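Local coordinates for protein diphosphomevalonate decarboxylase, putative (Trypanosoma brucei, PDB 2HKE) that probably catalyses the ATP-dependent decarboxylation of (R)-5-diphosphomevalonate to isopentenyl diphosphate, a step of the mevalonate pathway, at residues I17-K22 with K201-S206; P11-F16 with C148-G153; T28-T33 with L139-S144; T178-I183 with R230-R235. The protein carries 1 engineered substitution. One frame throughout, in Å; residues are numbered along the deposited sequence.

In the fold
The four contacts hold the two halves of a GHMP-kinase-type chain to each other and within themselves. Contacts 1 and 2 are buried; contacts 3 and 4 are only partly so. Contact 1 docks the loop after strand 5-15 on helix 199-209 of the C-terminal half, by sulfur-aromatic and amide-backbone bonding. Contacts 2 and 3 stay in the N-terminal half, each with an arginine reaching a carbonyl oxygen: the amide of Asn13 in one, a loop peptide in the other. Contact 4, farthest from the chain centre, packs the loop before strand 183-189 on the Schellman end of helix 213-234. A sulfate joins contacts 1 and 3, both drawing on the loop between strands 5-15 and 36-40, while Phe16 of contact 2 packs on Ile232 of contact 4.

Contact 1: residues I17-K22 with K201-S206; sequences IKYWGK and KGMQQS. With SO4 (sulfate ion), chain C.
Gln204 closes on Lys22 with both ends of its amide: OE1 accepts from Lys22 N at 2.7 Å in a nearly straight bond (176°), while NE2 donates to Lys22 O at 3.1 Å. The side chain, bent at chi2 (-49°), thus occupies both backbone polar atoms of Lys22, N and O. Next to it Met203 fills the space between two rings. Its CB lies over the six-membered ring of Trp20, 3.7 Å from the centroid, a CH-pi contact. With CG between the backbone N and the carbonyl carbon (chi1 67°), the chain runs on to SD beside Gly21, and the turn at chi3 carries CE across a face of the Tyr19 ring. SD approaches that ring obliquely, a Met-aromatic contact, and also accepts a weak bond from Gly21 N. Here the loop following strand 5-15 in the N-terminal half of the GHMP-type fold is laid on helix 199-209 of the C-terminal half. At the edge of the indole, NE1 points in plane to Ser206 OG (2.9 Å), a hydroxyl that is also bonded to Thr258; Leu251 and Cys255 of helix 237-256 pack against Trp20 as well. On the other flank, Lys22 NZ donates to Tyr19 OH at 3.0 Å, and each of the two reaches a different oxygen of a sulfate probably from the crystallisation liquor, NZ to O1 and OH to O4, both at 2.6 Å. Thr200 and Arg77 also bond this ion.

Contact 2: residues P11-F16 with C148-G153; sequences PINIAF and CRSAFG
In the S5-like N-terminal half of the molecule, the C-terminal part of strand 5-15 is tied through Asn13 to Arg149 and Ser150 of the loop that leads from helix 136-143 to strand 155-159. Asn13 OD1 is gripped side-on by two guanidinium nitrogens. Arg149 NH2 lies in the carbonyl plane, 2.7 Å from Asn13 OD1, whereas NE, 3.2 Å from the same oxygen, sits above that plane and makes the longer bond. Amide and guanidinium stand almost perpendicular, 87° apart, which fits the raised position of NE. The oxygen lies at the edge of the guanidinium, and the methyl CB of Ala15 covers one face, 3.7 Å from Arg149 NH2. The other end of the amide points at Ser150: Asn13 ND2 donates to OG at 2.8 Å with an angle of 175°. Ser150 OG in turn donates to Pro11 O, also at 2.8 Å, linking the side-chain amide to the strand backbone. Asn13 ND2 has a second acceptor in Ser146 O, and with both amide ends bonded the group's rotation is fixed. Arg149 carries the link on to the neighbouring strands, NH1 bonding Ser36 of strand 36-40 and its chain packing on Val156 and Trp158 of strand 155-159.

Contact 3: residues T28-T33 with L139-S144; sequences TLILPT and LARLGS. With SO4 (sulfate ion), chain C.
Thr28 meets Leu142 through a water, which donates to both carbonyl oxygens, at 2.7 Å from Thr28 O and 2.8 Å from Leu142 O. The next carbonyl is held directly. Leu29 O receives Arg141 NE at 3.0 Å and Arg141 NH2 at 2.9 Å, a side-on grip in which the oxygen lies close to the guanidinium plane and the donors are tilted only modestly from the carbonyl plane. Arg141 is put there by a CG anti to the backbone N (chi1 -164°) and a bend at chi3, which brings NE and NH2 to Leu29 O. Leu29 also packs its CD2 on Leu142 CD2, at the more exposed margin of the contact. Ile30 has positive phi (65°), and its CB is directed at the helix. There its CB, CG1 and CG2 gather around Arg141 O, with CB at 3.2 Å, so an aliphatic branch point abuts a carbonyl near the helix C-terminus. Its CG2 is also 3.6 Å from sulfate O4, and Ser144 OG is 3.1 Å from O3 of the same ion. Leu31 then lays CD2 over one face of the Arg141 guanidinium, 3.9 Å from NH2, covering the charged group with a methyl. Beyond the two segments, Arg141 NH1 bonds Cys169 O and the arginine rests on Trp158 of strand 155-159. Leu142 faces Met81 and His84 of helix 76-86, while Leu139 packs against helix 114-130, so the loop lies on helix 136-143, which packs against helices 76-86 and 114-130.

Contact 4: residues T178-I183 with R230-R235; sequences THWPEI and RAIKAR
Polar bonds run in both directions between His179 and the C-terminal end of helix 213-234, with Arg235 just beyond it. The imidazole NE2 of His179 donates to Ile232 O at 2.7 Å, the carbonyl oxygen lying near the ring plane, and this requires a proton on NE2. In return, Arg235 places NE (2.9 Å) and NH2 (3.2 Å) on the backbone oxygen of His179, both arriving from the same face of that carbonyl; His179 O, close to the guanidinium plane, accepts from both nitrogens. Stacking reinforces the pair: the guanidinium of Arg235 lies on the His179 ring, centres 3.9 Å apart and planes at 26°. A cation so placed would probably disfavour a second proton on the imidazole. The histidine reaches the helix because CG is anti to its backbone N (chi1 176°).

Apolar contact is carried by Trp180. Arg235 CA sits over the six-membered ring, 3.6 Å from its centroid and 12° off the normal, a CH-pi contact, and the aliphatic CB and CG of the arginine continue along the indole, while CB of Ile183 covers the opposite face. At the far rim Trp180 CZ3 touches Ile232 CG1 at 4.3 Å. Phe155 and Phe237 also pack on the tryptophan.

In the other segment, Trp180 to Ile183 form a type I beta turn leading into strand 183-189. This loop and turn meet the end of helix 213-234, where His179 NE2 adds its bond to Ile232 O and Arg235, with positive phi, completes a Schellman motif.

Contact 1: residues I17-K22 with K201-S206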
loop_
_atom_site.group_PDB
_atom_site.type_symbol
_atom_site.label_atom_id
_atom_site.label_comp_id
_atom_site.label_asym_id
_atom_site.label_seq_id
_atom_site.Cartn_x
_atom_site.Cartn_y
_atom_site.Cartn_z
ATOM N N ILE A 17 -7.656 6.330 3.474
ATOM C CA ILE A 17 -7.506 7.738 3.734
ATOM C C ILE A 17 -6.098 8.075 3.295
ATOM O O ILE A 17 -5.097 7.538 3.796
ATOM C CB ILE A 17 -7.850 8.172 5.177
ATOM C CG1 ILE A 17 -9.371 7.960 5.395
ATOM C CG2 ILE A 17 -7.425 9.683 5.383
ATOM C CD1 ILE A 17 -9.758 8.069 6.844
ATOM N N LYS A 18 -6.031 8.886 2.264
ATOM C CA LYS A 18 -4.795 9.044 1.511
ATOM C C LYS A 18 -3.659 9.894 2.083
ATOM O O LYS A 18 -3.882 10.977 2.603
ATOM C CB LYS A 18 -5.147 9.584 0.142
ATOM C CG LYS A 18 -6.220 8.763 -0.611
ATOM C CD LYS A 18 -5.683 7.383 -0.929
ATOM C CE LYS A 18 -6.616 6.582 -1.830
ATOM N NZ LYS A 18 -6.055 5.197 -2.166
ATOM N N TYR A 19 -2.437 9.399 1.890
ATOM C CA TYR A 19 -1.229 10.173 2.057
ATOM C C TYR A 19 -0.958 10.885 0.710
ATOM O O TYR A 19 -0.766 10.244 -0.288
ATOM C CB TYR A 19 -0.083 9.231 2.404
ATOM C CG TYR A 19 1.344 9.731 2.191
ATOM C CD1 TYR A 19 1.741 10.979 2.659
ATOM C CD2 TYR A 19 2.303 8.919 1.578
ATOM C CE1 TYR A 19 3.041 11.423 2.469
ATOM C CE2 TYR A 19 3.609 9.333 1.418
ATOM C CZ TYR A 19 3.967 10.579 1.829
ATOM O OH TYR A 19 5.258 10.976 1.685
ATOM N N TRP A 20 -0.952 12.224 0.696
ATOM C CA TRP A 20 -0.617 12.963 -0.486
ATOM C C TRP A 20 -0.178 14.338 -0.038
ATOM O O TRP A 20 -0.986 15.208 0.169
ATOM C CB TRP A 20 -1.790 13.030 -1.461
ATOM C CG TRP A 20 -1.397 13.463 -2.845
ATOM C CD1 TRP A 20 -1.707 14.638 -3.458
ATOM C CD2 TRP A 20 -0.725 12.674 -3.795
ATOM N NE1 TRP A 20 -1.193 14.658 -4.744
ATOM C CE2 TRP A 20 -0.596 13.446 -4.971
ATOM C CE3 TRP A 20 -0.174 11.387 -3.773
ATOM C CZ2 TRP A 20 0.061 12.973 -6.091
ATOM C CZ3 TRP A 20 0.503 10.939 -4.909
ATOM C CH2 TRP A 20 0.610 11.740 -6.040
ATOM N N GLY A 21 1.126 14.474 0.177
ATOM C CA GLY A 21 1.755 15.696 0.593
ATOM C C GLY A 21 2.620 15.586 1.838
ATOM O O GLY A 21 2.168 15.061 2.885
ATOM N N LYS A 22 3.834 16.125 1.745
ATOM C CA LYS A 22 4.697 16.332 2.893
ATOM C C LYS A 22 4.644 17.790 3.370
ATOM O O LYS A 22 4.720 18.727 2.551
ATOM C CB LYS A 22 6.132 15.944 2.565
ATOM C CG LYS A 22 6.281 14.472 2.132
ATOM C CD LYS A 22 7.659 14.199 1.593
ATOM C CE LYS A 22 7.918 12.794 1.032
ATOM N NZ LYS A 22 7.065 12.488 -0.099
ATOM N N LYS A 201 7.339 13.464 -6.286
ATOM C CA LYS A 201 7.322 14.791 -6.888
ATOM C C LYS A 201 5.909 15.341 -7.051
ATOM O O LYS A 201 5.667 16.509 -6.730
ATOM C CB LYS A 201 8.078 14.812 -8.230
ATOM C CG LYS A 201 9.589 14.704 -8.001
ATOM C CD LYS A 201 10.358 14.961 -9.258
ATOM C CE LYS A 201 11.827 14.631 -9.093
ATOM N NZ LYS A 201 12.491 14.751 -10.465
ATOM N N GLY A 202 4.986 14.505 -7.532
ATOM C CA GLY A 202 3.621 14.964 -7.803
ATOM C C GLY A 202 2.919 15.493 -6.574
ATOM O O GLY A 202 2.179 16.499 -6.627
ATOM N N MET A 203 3.103 14.813 -5.447
ATOM C CA MET A 203 2.367 15.200 -4.250
ATOM C C MET A 203 2.778 16.595 -3.796
ATOM O O MET A 203 1.936 17.371 -3.324
ATOM C CB MET A 203 2.486 14.181 -3.086
ATOM C CG MET A 203 3.830 14.029 -2.455
ATOM S SD MET A 203 3.744 12.882 -1.010
ATOM C CE MET A 203 3.478 11.322 -1.832
ATOM N N GLN A 204 4.042 16.937 -3.961
ATOM C CA GLN A 204 4.455 18.295 -3.592
ATOM C C GLN A 204 3.940 19.309 -4.653
ATOM O O GLN A 204 3.612 20.426 -4.321
ATOM C CB GLN A 204 5.959 18.386 -3.435
ATOM C CG GLN A 204 6.494 17.500 -2.273
ATOM C CD GLN A 204 5.713 17.711 -0.968
ATOM O OE1 GLN A 204 4.764 16.977 -0.673
ATOM N NE2 GLN A 204 6.049 18.759 -0.230
ATOM N N GLN A 205 3.848 18.896 -5.897
ATOM C CA GLN A 205 3.281 19.783 -6.914
ATOM C C GLN A 205 1.818 20.055 -6.596
ATOM O O GLN A 205 1.339 21.174 -6.688
ATOM C CB GLN A 205 3.488 19.179 -8.296
ATOM C CG GLN A 205 3.351 20.182 -9.439
ATOM C CD GLN A 205 4.419 21.289 -9.459
ATOM O OE1 GLN A 205 5.462 21.206 -8.776
ATOM N NE2 GLN A 205 4.158 22.343 -10.267
ATOM N N SER A 206 1.086 19.027 -6.156
ATOM C CA SER A 206 -0.305 19.225 -5.688
ATOM C C SER A 206 -0.376 20.163 -4.514
ATOM O O SER A 206 -1.211 21.005 -4.454
ATOM C CB SER A 206 -0.971 17.884 -5.311
ATOM O OG SER A 206 -1.081 17.025 -6.418
HETATM S S SO4 C . 7.326 8.980 -0.477
HETATM O O1 SO4 C . 7.844 10.215 -1.031
HETATM O O2 SO4 C . 6.097 8.620 -1.145
HETATM O O3 SO4 C . 8.287 7.900 -0.672
HETATM O O4 SO4 C . 7.036 9.161 0.947
#

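Contact 2: residues P11-F16 with C148-G153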
loop_
_atom_site.group_PDB
_atom_site.type_symbol
_atom_site.label_atom_id
_atom_site.label_comp_id
_atom_site.label_asym_id
_atom_site.label_seq_id
_atom_site.Cartn_x
_atom_site.Cartn_y
_atom_site.Cartn_z
ATOM N N PRO A 11 4.424 -7.168 3.660
ATOM C CA PRO A 11 3.324 -7.029 2.699
ATOM C C PRO A 11 3.142 -5.589 2.213
ATOM O O PRO A 11 3.607 -4.650 2.875
ATOM C CB PRO A 11 2.133 -7.372 3.562
ATOM C CG PRO A 11 2.451 -6.708 4.870
ATOM C CD PRO A 11 3.959 -6.941 5.041
ATOM N N ILE A 12 2.400 -5.401 1.121
ATOM C CA ILE A 12 1.952 -4.032 0.800
ATOM C C ILE A 12 0.770 -3.640 1.674
ATOM O O ILE A 12 0.198 -4.451 2.374
ATOM C CB ILE A 12 1.607 -3.875 -0.709
ATOM C CG1 ILE A 12 0.520 -4.840 -1.147
ATOM C CG2 ILE A 12 2.874 -4.061 -1.563
ATOM C CD1 ILE A 12 0.033 -4.569 -2.550
ATOM N N ASN A 13 0.341 -2.379 1.575
ATOM C CA ASN A 13 -0.863 -1.943 2.220
ATOM C C ASN A 13 -1.577 -1.003 1.266
ATOM O O ASN A 13 -0.975 -0.520 0.257
ATOM C CB ASN A 13 -0.548 -1.235 3.563
ATOM C CG ASN A 13 0.179 0.075 3.398
ATOM O OD1 ASN A 13 -0.436 1.082 3.106
ATOM N ND2 ASN A 13 1.495 0.077 3.590
ATOM N N ILE A 14 -2.854 -0.797 1.522
ATOM C CA ILE A 14 -3.652 0.122 0.707
ATOM C C ILE A 14 -4.277 1.185 1.578
ATOM O O ILE A 14 -5.088 0.879 2.434
ATOM C CB ILE A 14 -4.704 -0.601 -0.192
ATOM C CG1 ILE A 14 -5.493 0.416 -1.053
ATOM C CG2 ILE A 14 -5.679 -1.470 0.651
ATOM C CD1 ILE A 14 -4.568 1.150 -2.077
ATOM N N ALA A 15 -3.914 2.453 1.326
ATOM C CA ALA A 15 -4.512 3.566 2.040
ATOM C C ALA A 15 -5.935 3.805 1.563
ATOM O O ALA A 15 -6.155 3.942 0.351
ATOM C CB ALA A 15 -3.750 4.843 1.837
ATOM N N PHE A 16 -6.882 3.860 2.493
ATOM C CA PHE A 16 -8.241 4.344 2.141
ATOM C C PHE A 16 -8.436 5.817 2.502
ATOM O O PHE A 16 -9.326 6.454 1.929
ATOM C CB PHE A 16 -9.319 3.446 2.708
ATOM C CG PHE A 16 -9.178 3.198 4.159
ATOM C CD1 PHE A 16 -9.762 4.054 5.041
ATOM C CD2 PHE A 16 -8.458 2.121 4.650
ATOM C CE1 PHE A 16 -9.633 3.895 6.398
ATOM C CE2 PHE A 16 -8.317 1.965 6.046
ATOM C CZ PHE A 16 -8.929 2.841 6.893
ATOM N N CYS A 148 5.826 2.940 6.242
ATOM C CA CYS A 148 5.621 2.967 7.656
ATOM C C CYS A 148 4.318 2.285 8.113
ATOM O O CYS A 148 4.245 1.779 9.274
ATOM C CB CYS A 148 5.767 4.415 8.142
ATOM S SG CYS A 148 4.286 5.372 8.261
ATOM N N ARG A 149 3.336 2.130 7.218
ATOM C CA ARG A 149 2.086 1.512 7.620
ATOM C C ARG A 149 2.066 -0.009 7.453
ATOM O O ARG A 149 1.136 -0.653 7.910
ATOM C CB ARG A 149 0.908 2.133 6.885
ATOM C CG ARG A 149 0.739 3.676 7.097
ATOM C CD ARG A 149 -0.564 4.119 6.429
ATOM N NE ARG A 149 -0.589 3.655 5.025
ATOM C CZ ARG A 149 -0.340 4.382 3.951
ATOM N NH1 ARG A 149 -0.118 5.688 4.044
ATOM N NH2 ARG A 149 -0.297 3.786 2.769
ATOM N N SER A 150 3.080 -0.570 6.784
ATOM C CA SER A 150 3.178 -2.006 6.616
ATOM C C SER A 150 3.780 -2.724 7.860
ATOM O O SER A 150 3.905 -3.980 7.853
ATOM C CB SER A 150 3.878 -2.342 5.307
ATOM O OG SER A 150 2.975 -2.249 4.218
ATOM N N ALA A 151 4.138 -1.943 8.884
ATOM C CA ALA A 151 4.803 -2.448 10.075
ATOM C C ALA A 151 3.888 -3.279 10.955
ATOM O O ALA A 151 4.376 -4.060 11.773
ATOM C CB ALA A 151 5.457 -1.252 10.907
ATOM N N PHE A 152 2.577 -3.148 10.763
ATOM C CA PHE A 152 1.578 -3.789 11.573
ATOM C C PHE A 152 0.563 -4.413 10.663
ATOM O O PHE A 152 0.331 -3.899 9.552
ATOM C CB PHE A 152 0.835 -2.782 12.417
ATOM C CG PHE A 152 1.710 -1.964 13.272
ATOM C CD1 PHE A 152 2.227 -2.502 14.443
ATOM C CD2 PHE A 152 2.023 -0.661 12.931
ATOM C CE1 PHE A 152 3.084 -1.730 15.245
ATOM C CE2 PHE A 152 2.854 0.095 13.691
ATOM C CZ PHE A 152 3.379 -0.421 14.865
ATOM N N GLY A 153 -0.050 -5.484 11.163
ATOM C CA GLY A 153 -1.224 -6.098 10.540
ATOM C C GLY A 153 -2.459 -5.254 10.773
ATOM O O GLY A 153 -2.471 -4.331 11.594
#

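Contact 3: residues T28-T33 with L139-S144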
loop_
_atom_site.group_PDB
_atom_site.type_symbol
_atom_site.label_atom_id
_atom_site.label_comp_id
_atom_site.label_asym_id
_atom_site.label_seq_id
_atom_site.Cartn_x
_atom_site.Cartn_y
_atom_site.Cartn_z
ATOM N N THR A 28 12.683 15.529 3.867
ATOM C CA THR A 28 13.764 14.587 4.126
ATOM C C THR A 28 13.344 13.586 5.157
ATOM O O THR A 28 13.566 12.367 4.961
ATOM C CB THR A 28 15.028 15.312 4.588
ATOM O OG1 THR A 28 15.424 16.216 3.563
ATOM C CG2 THR A 28 16.144 14.347 4.871
ATOM N N LEU A 29 12.777 14.093 6.253
ATOM C CA LEU A 29 12.229 13.228 7.322
ATOM C C LEU A 29 10.968 12.463 6.944
ATOM O O LEU A 29 10.667 11.478 7.629
ATOM C CB LEU A 29 11.985 13.997 8.620
ATOM C CG LEU A 29 13.276 14.518 9.280
ATOM C CD1 LEU A 29 12.896 15.408 10.423
ATOM C CD2 LEU A 29 14.154 13.368 9.780
ATOM N N ILE A 30 10.280 12.852 5.860
ATOM C CA ILE A 30 9.033 12.182 5.407
ATOM C C ILE A 30 7.943 12.392 6.492
ATOM O O ILE A 30 7.456 11.460 7.155
ATOM C CB ILE A 30 9.258 10.686 5.031
ATOM C CG1 ILE A 30 10.587 10.470 4.247
ATOM C CG2 ILE A 30 8.022 10.137 4.274
ATOM C CD1 ILE A 30 10.694 11.286 2.962
ATOM N N LEU A 31 7.529 13.648 6.622
ATOM C CA LEU A 31 6.510 14.070 7.575
ATOM C C LEU A 31 5.320 14.587 6.762
ATOM O O LEU A 31 5.483 15.486 5.921
ATOM C CB LEU A 31 7.027 15.176 8.530
ATOM C CG LEU A 31 8.414 14.947 9.081
ATOM C CD1 LEU A 31 8.801 16.133 9.960
ATOM C CD2 LEU A 31 8.427 13.668 9.876
ATOM N N PRO A 32 4.155 13.959 6.925
ATOM C CA PRO A 32 3.071 14.231 6.008
ATOM C C PRO A 32 2.226 15.437 6.438
ATOM O O PRO A 32 2.292 15.842 7.607
ATOM C CB PRO A 32 2.284 12.964 6.059
ATOM C CG PRO A 32 2.405 12.506 7.469
ATOM C CD PRO A 32 3.796 12.922 7.890
ATOM N N THR A 33 1.456 15.993 5.500
ATOM C CA THR A 33 0.497 17.062 5.843
ATOM C C THR A 33 -0.711 16.584 6.637
ATOM O O THR A 33 -1.385 17.384 7.288
ATOM C CB THR A 33 -0.021 17.759 4.572
ATOM O OG1 THR A 33 -0.500 16.776 3.626
ATOM C CG2 THR A 33 1.058 18.513 3.909
ATOM N N LEU A 139 11.624 3.934 11.044
ATOM C CA LEU A 139 12.736 3.775 10.093
ATOM C C LEU A 139 12.233 3.566 8.667
ATOM O O LEU A 139 12.799 4.092 7.718
ATOM C CB LEU A 139 13.601 2.599 10.529
ATOM C CG LEU A 139 14.889 2.501 9.764
ATOM C CD1 LEU A 139 15.765 3.696 9.998
ATOM C CD2 LEU A 139 15.602 1.167 10.111
ATOM N N ALA A 140 11.177 2.776 8.517
ATOM C CA ALA A 140 10.563 2.513 7.219
ATOM C C ALA A 140 10.094 3.835 6.579
ATOM O O ALA A 140 10.273 4.021 5.395
ATOM C CB ALA A 140 9.395 1.559 7.384
ATOM N N ARG A 141 9.571 4.747 7.408
ATOM C CA ARG A 141 9.052 6.067 6.985
ATOM C C ARG A 141 10.102 6.870 6.270
ATOM O O ARG A 141 9.819 7.546 5.273
ATOM C CB ARG A 141 8.589 6.839 8.227
ATOM C CG ARG A 141 7.715 8.013 7.908
ATOM C CD ARG A 141 7.617 8.990 9.050
ATOM N NE ARG A 141 8.863 9.717 9.223
ATOM C CZ ARG A 141 9.576 9.811 10.329
ATOM N NH1 ARG A 141 9.157 9.293 11.482
ATOM N NH2 ARG A 141 10.656 10.552 10.331
ATOM N N LEU A 142 11.346 6.764 6.753
ATOM C CA LEU A 142 12.485 7.427 6.101
ATOM C C LEU A 142 12.738 6.971 4.657
ATOM O O LEU A 142 13.347 7.693 3.873
ATOM C CB LEU A 142 13.766 7.220 6.920
ATOM C CG LEU A 142 13.753 7.996 8.240
ATOM C CD1 LEU A 142 15.013 7.609 9.058
ATOM C CD2 LEU A 142 13.653 9.543 8.104
ATOM N N GLY A 143 12.412 5.718 4.380
ATOM C CA GLY A 143 12.597 5.124 3.094
ATOM C C GLY A 143 11.442 5.459 2.204
ATOM O O GLY A 143 11.672 5.858 1.084
ATOM N N SER A 144 10.216 5.290 2.698
ATOM C CA SER A 144 8.991 5.665 1.965
ATOM C C SER A 144 7.891 5.894 2.970
ATOM O O SER A 144 7.665 5.097 3.876
ATOM C CB SER A 144 8.517 4.575 0.965
ATOM O OG SER A 144 7.377 5.043 0.291
HETATM S S SO4 C . 7.326 8.980 -0.477
HETATM O O1 SO4 C . 7.844 10.215 -1.031
HETATM O O2 SO4 C . 6.097 8.620 -1.145
HETATM O O3 SO4 C . 8.287 7.900 -0.672
HETATM O O4 SO4 C . 7.036 9.161 0.947
HETATM O O HOH W 1 14.790 10.011 4.259
#

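Contact 4: residues T178-I183 with R230-R235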
loop_
_atom_site.group_PDB
_atom_site.type_symbol
_atom_site.label_atom_id
_atom_site.label_comp_id
_atom_site.label_asym_id
_atom_site.label_seq_id
_atom_site.Cartn_x
_atom_site.Cartn_y
_atom_site.Cartn_z
ATOM N N THR A 178 -7.723 -9.643 13.296
ATOM C CA THR A 178 -8.841 -10.403 13.814
ATOM C C THR A 178 -10.122 -9.611 14.016
ATOM O O THR A 178 -11.177 -10.198 14.251
ATOM C CB THR A 178 -8.484 -11.085 15.179
ATOM O OG1 THR A 178 -8.377 -10.088 16.171
ATOM C CG2 THR A 178 -7.224 -11.835 15.103
ATOM N N HIS A 179 -10.074 -8.282 13.917
ATOM C CA HIS A 179 -11.216 -7.459 14.281
ATOM C C HIS A 179 -12.375 -7.662 13.303
ATOM O O HIS A 179 -13.504 -7.844 13.706
ATOM C CB HIS A 179 -10.823 -5.981 14.400
ATOM C CG HIS A 179 -11.980 -5.071 14.671
ATOM N ND1 HIS A 179 -12.618 -5.011 15.896
ATOM C CD2 HIS A 179 -12.621 -4.187 13.866
ATOM C CE1 HIS A 179 -13.599 -4.126 15.830
ATOM N NE2 HIS A 179 -13.636 -3.628 14.600
ATOM N N TRP A 180 -12.097 -7.649 12.011
ATOM C CA TRP A 180 -13.147 -7.644 10.988
ATOM C C TRP A 180 -12.795 -8.630 9.905
ATOM O O TRP A 180 -12.422 -8.232 8.795
ATOM C CB TRP A 180 -13.264 -6.219 10.406
ATOM C CG TRP A 180 -14.546 -5.875 9.673
ATOM C CD1 TRP A 180 -15.555 -6.714 9.327
ATOM C CD2 TRP A 180 -14.880 -4.602 9.116
ATOM N NE1 TRP A 180 -16.534 -6.040 8.657
ATOM C CE2 TRP A 180 -16.145 -4.735 8.512
ATOM C CE3 TRP A 180 -14.257 -3.354 9.117
ATOM C CZ2 TRP A 180 -16.790 -3.672 7.906
ATOM C CZ3 TRP A 180 -14.885 -2.295 8.527
ATOM C CH2 TRP A 180 -16.147 -2.443 7.947
ATOM N N PRO A 181 -12.834 -9.934 10.221
ATOM C CA PRO A 181 -12.365 -10.943 9.273
ATOM C C PRO A 181 -13.198 -11.029 7.996
ATOM O O PRO A 181 -12.747 -11.591 7.014
ATOM C CB PRO A 181 -12.511 -12.273 10.053
ATOM C CG PRO A 181 -13.354 -11.995 11.221
ATOM C CD PRO A 181 -13.275 -10.515 11.502
ATOM N N GLU A 182 -14.421 -10.496 8.023
ATOM C CA GLU A 182 -15.264 -10.495 6.839
ATOM C C GLU A 182 -14.759 -9.600 5.711
ATOM O O GLU A 182 -15.008 -9.869 4.539
ATOM C CB GLU A 182 -16.665 -10.089 7.172
ATOM C CG GLU A 182 -17.334 -11.028 8.105
ATOM C CD GLU A 182 -17.116 -10.719 9.609
ATOM O OE1 GLU A 182 -16.266 -9.879 10.046
ATOM O OE2 GLU A 182 -17.850 -11.369 10.385
ATOM N N ILE A 183 -14.068 -8.542 6.059
ATOM C CA ILE A 183 -13.661 -7.564 5.020
ATOM C C ILE A 183 -12.515 -8.142 4.196
ATOM O O ILE A 183 -11.542 -8.794 4.692
ATOM C CB ILE A 183 -13.495 -6.122 5.641
ATOM C CG1 ILE A 183 -13.568 -5.025 4.534
ATOM C CG2 ILE A 183 -12.309 -6.097 6.490
ATOM C CD1 ILE A 183 -13.795 -3.663 5.063
ATOM N N ARG A 230 -14.659 5.210 13.688
ATOM C CA ARG A 230 -15.960 4.758 14.191
ATOM C C ARG A 230 -16.522 3.635 13.356
ATOM O O ARG A 230 -17.008 2.644 13.903
ATOM C CB ARG A 230 -16.922 5.942 14.173
ATOM C CG ARG A 230 -18.312 5.661 14.666
ATOM C CD ARG A 230 -19.194 6.899 14.807
ATOM N NE ARG A 230 -20.489 6.438 15.341
ATOM C CZ ARG A 230 -21.633 7.123 15.371
ATOM N NH1 ARG A 230 -21.720 8.351 14.896
ATOM N NH2 ARG A 230 -22.710 6.556 15.894
ATOM N N ALA A 231 -16.452 3.758 12.025
ATOM C CA ALA A 231 -17.018 2.715 11.137
ATOM C C ALA A 231 -16.244 1.396 11.272
ATOM O O ALA A 231 -16.832 0.323 11.167
ATOM C CB ALA A 231 -16.987 3.177 9.647
ATOM N N ILE A 232 -14.931 1.459 11.447
ATOM C CA ILE A 232 -14.115 0.233 11.515
ATOM C C ILE A 232 -14.362 -0.435 12.856
ATOM O O ILE A 232 -14.507 -1.665 12.947
ATOM C CB ILE A 232 -12.630 0.524 11.287
ATOM C CG1 ILE A 232 -12.404 0.966 9.828
ATOM C CG2 ILE A 232 -11.730 -0.680 11.715
ATOM C CD1 ILE A 232 -11.187 1.799 9.657
ATOM N N LYS A 233 -14.420 0.368 13.907
ATOM C CA LYS A 233 -14.789 -0.183 15.224
ATOM C C LYS A 233 -16.141 -0.846 15.218
ATOM O O LYS A 233 -16.280 -1.942 15.809
ATOM C CB LYS A 233 -14.636 0.861 16.338
ATOM C CG LYS A 233 -13.185 1.035 16.654
ATOM C CD LYS A 233 -12.888 1.780 17.931
ATOM C CE LYS A 233 -11.431 1.480 18.423
ATOM N NZ LYS A 233 -10.782 2.636 19.180
ATOM N N ALA A 234 -17.119 -0.251 14.537
ATOM C CA ALA A 234 -18.474 -0.789 14.432
ATOM C C ALA A 234 -18.668 -1.833 13.347
ATOM O O ALA A 234 -19.749 -2.362 13.253
ATOM C CB ALA A 234 -19.457 0.327 14.188
ATOM N N ARG A 235 -17.662 -2.081 12.509
ATOM C CA ARG A 235 -17.768 -2.943 11.333
ATOM C C ARG A 235 -18.934 -2.540 10.461
ATOM O O ARG A 235 -19.709 -3.368 10.024
ATOM C CB ARG A 235 -17.851 -4.439 11.728
ATOM C CG ARG A 235 -16.743 -4.912 12.608
ATOM C CD ARG A 235 -17.162 -6.204 13.353
ATOM N NE ARG A 235 -16.124 -6.710 14.258
ATOM C CZ ARG A 235 -16.093 -6.510 15.583
ATOM N NH1 ARG A 235 -17.039 -5.792 16.191
ATOM N NH2 ARG A 235 -15.103 -7.029 16.312
#